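Local coordinates for uncharacterized protein (Clostridium sporogenes, PDB 4Q0Y), which is of unknown function but has a hot dog, thioesterase-like fold, which makes a role related to thioesterases possible but unproven, at residues E4-S9 against K77-N82; S10-K15 against H71-L76. All coordinates share one frame; numbering follows the deposited sequence.

Contact 1: E4-S9 against K77-N82. With CD (cadmium ion), chain M.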
loop_
_atom_site.group_PDB
_atom_site.type_symbol
_atom_site.label_atom_id
_atom_site.label_comp_id
_atom_site.label_asym_id
_atom_site.label_seq_id
_atom_site.Cartn_x
_atom_site.Cartn_y
_atom_site.Cartn_z
ATOM N N GLU B 4 -9.524 4.043 -8.734
ATOM C CA GLU B 4 -8.453 3.553 -7.833
ATOM C C GLU B 4 -7.096 3.682 -8.536
ATOM O O GLU B 4 -7.003 3.193 -9.675
ATOM C CB GLU B 4 -8.696 2.050 -7.495
ATOM C CG GLU B 4 -7.946 1.525 -6.253
ATOM C CD GLU B 4 -8.539 2.003 -4.926
ATOM O OE1 GLU B 4 -9.544 2.750 -4.895
ATOM O OE2 GLU B 4 -8.010 1.603 -3.880
ATOM N N ILE B 5 -6.067 4.236 -7.850
ATOM C CA ILE B 5 -4.704 4.327 -8.398
ATOM C C ILE B 5 -4.120 2.933 -8.414
ATOM O O ILE B 5 -4.036 2.269 -7.362
ATOM C CB ILE B 5 -3.731 5.226 -7.599
ATOM C CG1 ILE B 5 -4.268 6.658 -7.501
ATOM C CG2 ILE B 5 -2.325 5.243 -8.252
ATOM C CD1 ILE B 5 -3.591 7.501 -6.434
ATOM N N SER B 6 -3.711 2.488 -9.597
ATOM C CA SER B 6 -3.094 1.169 -9.752
ATOM C C SER B 6 -1.590 1.245 -9.663
ATOM O O SER B 6 -0.966 0.286 -9.184
ATOM C CB SER B 6 -3.496 0.463 -11.052
ATOM O OG SER B 6 -3.327 1.320 -12.155
ATOM N N SER B 7 -0.996 2.326 -10.180
ATOM C CA SER B 7 0.466 2.491 -10.150
ATOM C C SER B 7 0.859 3.943 -10.321
ATOM O O SER B 7 0.080 4.728 -10.886
ATOM C CB SER B 7 1.134 1.644 -11.240
ATOM O OG SER B 7 0.738 2.033 -12.565
ATOM N N LEU B 8 2.053 4.292 -9.829
ATOM C CA LEU B 8 2.710 5.577 -10.119
ATOM C C LEU B 8 3.957 5.301 -10.918
ATOM O O LEU B 8 4.694 4.379 -10.586
ATOM C CB LEU B 8 3.167 6.289 -8.852
ATOM C CG LEU B 8 2.140 7.154 -8.153
ATOM C CD1 LEU B 8 0.924 6.378 -7.729
ATOM C CD2 LEU B 8 2.817 7.794 -6.959
ATOM N N SER B 9 4.193 6.100 -11.945
ATOM C CA SER B 9 5.400 5.982 -12.779
ATOM C C SER B 9 6.498 6.926 -12.290
ATOM O O SER B 9 7.671 6.604 -12.403
ATOM C CB SER B 9 5.074 6.224 -14.241
ATOM O OG SER B 9 4.411 7.470 -14.397
ATOM N N LYS B 77 -1.370 5.772 -13.090
ATOM C CA LYS B 77 -2.428 5.041 -13.813
ATOM C C LYS B 77 -3.505 4.730 -12.815
ATOM O O LYS B 77 -3.182 4.412 -11.658
ATOM C CB LYS B 77 -1.925 3.743 -14.431
ATOM C CG LYS B 77 -0.887 4.018 -15.476
ATOM C CD LYS B 77 -0.324 2.792 -16.157
ATOM C CE LYS B 77 0.701 3.294 -17.184
ATOM N NZ LYS B 77 0.078 3.637 -18.499
ATOM N N TYR B 78 -4.762 4.795 -13.266
ATOM C CA TYR B 78 -5.902 4.396 -12.462
ATOM C C TYR B 78 -6.910 3.573 -13.224
ATOM O O TYR B 78 -6.952 3.603 -14.454
ATOM C CB TYR B 78 -6.525 5.642 -11.826
ATOM C CG TYR B 78 -7.164 6.612 -12.790
ATOM C CD1 TYR B 78 -6.394 7.596 -13.445
ATOM C CD2 TYR B 78 -8.533 6.573 -13.032
ATOM C CE1 TYR B 78 -6.988 8.508 -14.315
ATOM C CE2 TYR B 78 -9.147 7.476 -13.916
ATOM C CZ TYR B 78 -8.360 8.447 -14.555
ATOM O OH TYR B 78 -8.934 9.345 -15.440
ATOM N N VAL B 79 -7.724 2.823 -12.475
ATOM C CA VAL B 79 -8.717 1.940 -13.032
ATOM C C VAL B 79 -10.091 2.565 -12.799
ATOM O O VAL B 79 -10.385 3.008 -11.685
ATOM C CB VAL B 79 -8.663 0.531 -12.404
ATOM C CG1 VAL B 79 -9.840 -0.318 -12.828
ATOM C CG2 VAL B 79 -7.355 -0.154 -12.780
ATOM N N GLU B 80 -10.895 2.570 -13.848
ATOM C CA GLU B 80 -12.296 2.986 -13.807
ATOM C C GLU B 80 -13.061 2.225 -14.884
ATOM O O GLU B 80 -12.603 2.119 -16.033
ATOM C CB GLU B 80 -12.375 4.506 -13.992
ATOM C CG GLU B 80 -13.784 5.071 -13.995
ATOM C CD GLU B 80 -13.825 6.560 -14.291
ATOM O OE1 GLU B 80 -12.849 7.283 -14.015
ATOM O OE2 GLU B 80 -14.850 7.020 -14.833
ATOM N N ASP B 81 -14.199 1.644 -14.507
ATOM C CA ASP B 81 -15.016 0.857 -15.403
ATOM C C ASP B 81 -14.218 -0.268 -16.111
ATOM O O ASP B 81 -14.384 -0.495 -17.304
ATOM C CB ASP B 81 -15.776 1.747 -16.410
ATOM C CG ASP B 81 -16.735 2.726 -15.733
ATOM O OD1 ASP B 81 -17.608 2.262 -14.974
ATOM O OD2 ASP B 81 -16.616 3.953 -15.962
ATOM N N ASN B 82 -13.340 -0.947 -15.359
ATOM C CA ASN B 82 -12.499 -2.050 -15.887
ATOM C C ASN B 82 -11.516 -1.661 -17.010
ATOM O O ASN B 82 -11.078 -2.528 -17.774
ATOM C CB ASN B 82 -13.343 -3.246 -16.243
ATOM C CG ASN B 82 -14.064 -3.819 -15.037
ATOM O OD1 ASN B 82 -13.409 -4.274 -14.102
ATOM N ND2 ASN B 82 -15.387 -3.809 -15.047
HETATM CD CD CD M . -13.630 9.366 -14.429
HETATM O O HOH W 1 -13.016 11.231 -13.664
HETATM O O HOH W 2 -16.113 9.758 -14.707
#

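Contact 2: S10-K15 against H71-L76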
loop_
_atom_site.group_PDB
_atom_site.type_symbol
_atom_site.label_atom_id
_atom_site.label_comp_id
_atom_site.label_asym_id
_atom_site.label_seq_id
_atom_site.Cartn_x
_atom_site.Cartn_y
_atom_site.Cartn_z
ATOM N N SER B 10 6.103 8.073 -11.740
ATOM C CA SER B 10 7.054 9.045 -11.187
ATOM C C SER B 10 6.324 10.102 -10.365
ATOM O O SER B 10 5.091 10.202 -10.444
ATOM C CB SER B 10 7.826 9.765 -12.298
ATOM O OG SER B 10 6.947 10.474 -13.135
ATOM N N ILE B 11 7.101 10.877 -9.610
ATOM C CA ILE B 11 6.608 12.088 -8.966
ATOM C C ILE B 11 7.549 13.241 -9.318
ATOM O O ILE B 11 8.694 13.231 -8.917
ATOM C CB ILE B 11 6.519 11.973 -7.414
ATOM C CG1 ILE B 11 5.672 10.775 -6.961
ATOM C CG2 ILE B 11 5.983 13.276 -6.825
ATOM C CD1 ILE B 11 5.857 10.384 -5.508
ATOM N N ASP B 12 7.054 14.226 -10.058
ATOM C CA ASP B 12 7.820 15.448 -10.327
ATOM C C ASP B 12 7.761 16.329 -9.082
ATOM O O ASP B 12 6.690 16.476 -8.486
ATOM C CB ASP B 12 7.286 16.194 -11.531
ATOM C CG ASP B 12 7.465 15.412 -12.800
ATOM O OD1 ASP B 12 8.616 15.104 -13.111
ATOM O OD2 ASP B 12 6.474 15.122 -13.490
ATOM N N VAL B 13 8.907 16.901 -8.708
ATOM C CA VAL B 13 9.042 17.664 -7.473
ATOM C C VAL B 13 9.481 19.091 -7.815
ATOM O O VAL B 13 10.455 19.299 -8.551
ATOM C CB VAL B 13 10.044 17.020 -6.505
ATOM C CG1 VAL B 13 10.131 17.814 -5.192
ATOM C CG2 VAL B 13 9.662 15.561 -6.250
ATOM N N PHE B 14 8.768 20.054 -7.250
ATOM C CA PHE B 14 8.947 21.490 -7.503
ATOM C C PHE B 14 9.077 22.253 -6.193
ATOM O O PHE B 14 8.566 21.796 -5.158
ATOM C CB PHE B 14 7.757 22.065 -8.267
ATOM C CG PHE B 14 7.480 21.384 -9.586
ATOM C CD1 PHE B 14 6.708 20.189 -9.635
ATOM C CD2 PHE B 14 7.951 21.924 -10.779
ATOM C CE1 PHE B 14 6.432 19.559 -10.840
ATOM C CE2 PHE B 14 7.673 21.276 -11.989
ATOM C CZ PHE B 14 6.919 20.101 -12.015
ATOM N N LYS B 15 9.717 23.420 -6.249
ATOM C CA LYS B 15 9.898 24.254 -5.076
ATOM C C LYS B 15 8.556 24.795 -4.605
ATOM O O LYS B 15 7.757 25.254 -5.410
ATOM C CB LYS B 15 10.855 25.402 -5.366
ATOM C CG LYS B 15 11.221 26.221 -4.157
ATOM C CD LYS B 15 12.369 27.147 -4.517
ATOM C CE LYS B 15 12.758 28.004 -3.358
ATOM N NZ LYS B 15 13.150 27.203 -2.169
ATOM N N HIS B 71 5.886 21.211 -4.002
ATOM C CA HIS B 71 4.759 21.007 -4.895
ATOM C C HIS B 71 5.136 19.781 -5.680
ATOM O O HIS B 71 6.252 19.697 -6.167
ATOM C CB HIS B 71 4.557 22.206 -5.804
ATOM C CG HIS B 71 3.960 23.383 -5.102
ATOM N ND1 HIS B 71 3.404 24.446 -5.780
ATOM C CD2 HIS B 71 3.827 23.671 -3.789
ATOM C CE1 HIS B 71 2.965 25.341 -4.922
ATOM N NE2 HIS B 71 3.191 24.891 -3.707
ATOM N N ILE B 72 4.204 18.830 -5.775
ATOM C CA ILE B 72 4.461 17.559 -6.409
ATOM C C ILE B 72 3.370 17.171 -7.391
ATOM O O ILE B 72 2.184 17.490 -7.216
ATOM C CB ILE B 72 4.678 16.413 -5.377
ATOM C CG1 ILE B 72 3.410 16.170 -4.526
ATOM C CG2 ILE B 72 5.864 16.732 -4.486
ATOM C CD1 ILE B 72 3.501 14.944 -3.634
ATOM N N GLN B 73 3.812 16.465 -8.439
ATOM C CA GLN B 73 2.952 15.955 -9.499
ATOM C C GLN B 73 3.204 14.460 -9.603
ATOM O O GLN B 73 4.122 14.043 -10.331
ATOM C CB GLN B 73 3.228 16.665 -10.819
ATOM C CG GLN B 73 2.344 16.181 -11.978
ATOM C CD GLN B 73 2.739 16.805 -13.304
ATOM O OE1 GLN B 73 3.039 18.008 -13.388
ATOM N NE2 GLN B 73 2.771 15.989 -14.341
ATOM N N PRO B 74 2.408 13.648 -8.883
ATOM C CA PRO B 74 2.464 12.207 -9.100
ATOM C C PRO B 74 1.822 11.868 -10.436
ATOM O O PRO B 74 0.700 12.332 -10.720
ATOM C CB PRO B 74 1.648 11.621 -7.933
ATOM C CG PRO B 74 0.761 12.716 -7.500
ATOM C CD PRO B 74 1.539 13.988 -7.731
ATOM N N ASN B 75 2.552 11.114 -11.249
ATOM C CA ASN B 75 2.117 10.657 -12.546
ATOM C C ASN B 75 1.720 9.207 -12.389
ATOM O O ASN B 75 2.495 8.397 -11.875
ATOM C CB ASN B 75 3.245 10.825 -13.556
ATOM C CG ASN B 75 3.610 12.271 -13.731
ATOM O OD1 ASN B 75 2.768 13.078 -14.116
ATOM N ND2 ASN B 75 4.824 12.628 -13.363
ATOM N N LEU B 76 0.491 8.892 -12.770
ATOM C CA LEU B 76 -0.112 7.646 -12.363
ATOM C C LEU B 76 -1.018 7.006 -13.386
ATOM O O LEU B 76 -1.400 7.619 -14.392
ATOM C CB LEU B 76 -0.855 7.879 -11.049
ATOM C CG LEU B 76 -1.938 8.971 -11.065
ATOM C CD1 LEU B 76 -3.260 8.493 -11.636
ATOM C CD2 LEU B 76 -2.096 9.526 -9.653
#

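Contact 1: E4-S9 against K77-N82
Tyr78 meets Glu4 through its CB, which packs 3.3 Å from Glu4 O, while its ring leads away from the 4-9 strand and has Glu80 OE1 at its edge, in the ring plane. The departure begins at CG, set between the backbone N and the carbonyl carbon (chi1 67°) and farther than CB from Glu4 O. Both Tyr78 and Glu80 also touch Met3. The carboxylate of Glu80 takes no part in the strand pairing; it chelates a cadmium ion, OE1 at 2.3 Å and OE2 at a longer 2.7 Å, and two waters add to the site.

Between the strands, antiparallel bonds run in both directions from Glu4 to Val79, with Val79 N 2.9 Å from Glu4 O. Beyond the non-hydrogen-bonded pair of Ile5 and Tyr78 the register slips by one: Ser6 and Ser7 both stand opposite Lys77, a classic beta bulge. Lys77 O is the shared acceptor, taking a bond from Ser6 N at 2.9 Å and a weak, though nearly straight, one from Ser7 N at 3.4 Å. Lys77 N donates to Ser7 O at 2.8 Å, nearly straight. The hydroxyl of Ser7 lies alongside the start of the lysine chain, OG 3.7 Å from Lys77 CB.

Ile5 turns to the other face, where Lys40 and Met43 of helix 33-44 and Phe89 receive it. On the face of Glu4, Ser7, Lys77 and Val79 the second subunit approaches, and Val79 packs on its counterpart there. The bulge thus gathers one firm and one weak amide donor on one carbonyl, while Lys77 NZ is shared between Asn82 of the second subunit and Asp86 of its own chain, whose carboxylate probably offsets its charge.

Contact 2: S10-K15 against H71-L76
The amide of Asn75 bridges two residues of the facing strand: ND2 donates to Ser10 OG and to Asp12 OD2, each at 3.0 Å. The aspartate oxygen lies in the amide plane of Asn75, yet is itself met from above its carboxylate plane, the two side chains crossing at about a right angle. The hydroxyl comes into range because Ser10 OG sits between its own backbone N and carbonyl carbon (chi1 61°). A second amide orients the first: Gln73 NE2 gives a hydrogen bond to a lone pair of Asn75 OD1 at 2.9 Å, which should define which end of the Asn75 amide carries the nitrogen. Gln73 lies beside Asp12, their flat groups turned 79° apart, and Asp12 OD1 forms a salt bridge with Lys26.

Backbone bonds run both ways between Asp12 and Gln73 and between Phe14 and His71, but Ser10 and Asn75 are joined by Asn75 N to Ser10 O alone. His71 O also lies in plane at the edge of the Phe14 ring, 3.5 Å from Phe14 CD1. Pro74, which has no N-H to give, falls opposite Ile11 in a non-hydrogen-bonded pair. On that apolar face Ile11 and Ile72 lie side by side, Ile11 CG2 3.7 Å from Ile72 CB, and both pack on Phe39 of helix 33-44. Farther out, the imidazole of His71 stacks on Tyr92 and meets Phe16 edge-to-face.

One face of this strand pair is therefore hydrophobic and set against the helix. The other, which carries Phe14 and His71 farther along, is polar at Ser10, Asp12, Gln73 and Asn75, where the carboxylate's negative charge is probably balanced by Lys26.

Overall arrangement
Both contacts belong to the pairing of strand 4-15, flanked by the outermost strand 26-30, with strand 68-80; their centres are about 17 Å apart. Contact 2 is nested within the loop closed by contact 1, the segments running 4-9, 10-15, 71-76, 77-82. They follow directly on one another, with a register shift where Ser9 and Ser10 both face Asn75: Ser9 N lies 2.9 Å from Asn75 O, a probable hydrogen bond, and Leu8 packs on Leu76. Helix 33-44 lies against the same sheet face in both, consistent with the helix-wrapping sheet of a hot dog fold. Contact 2 is nearer the chain centre and touches no other subunit; contact 1 extends the pair into the dimer interface.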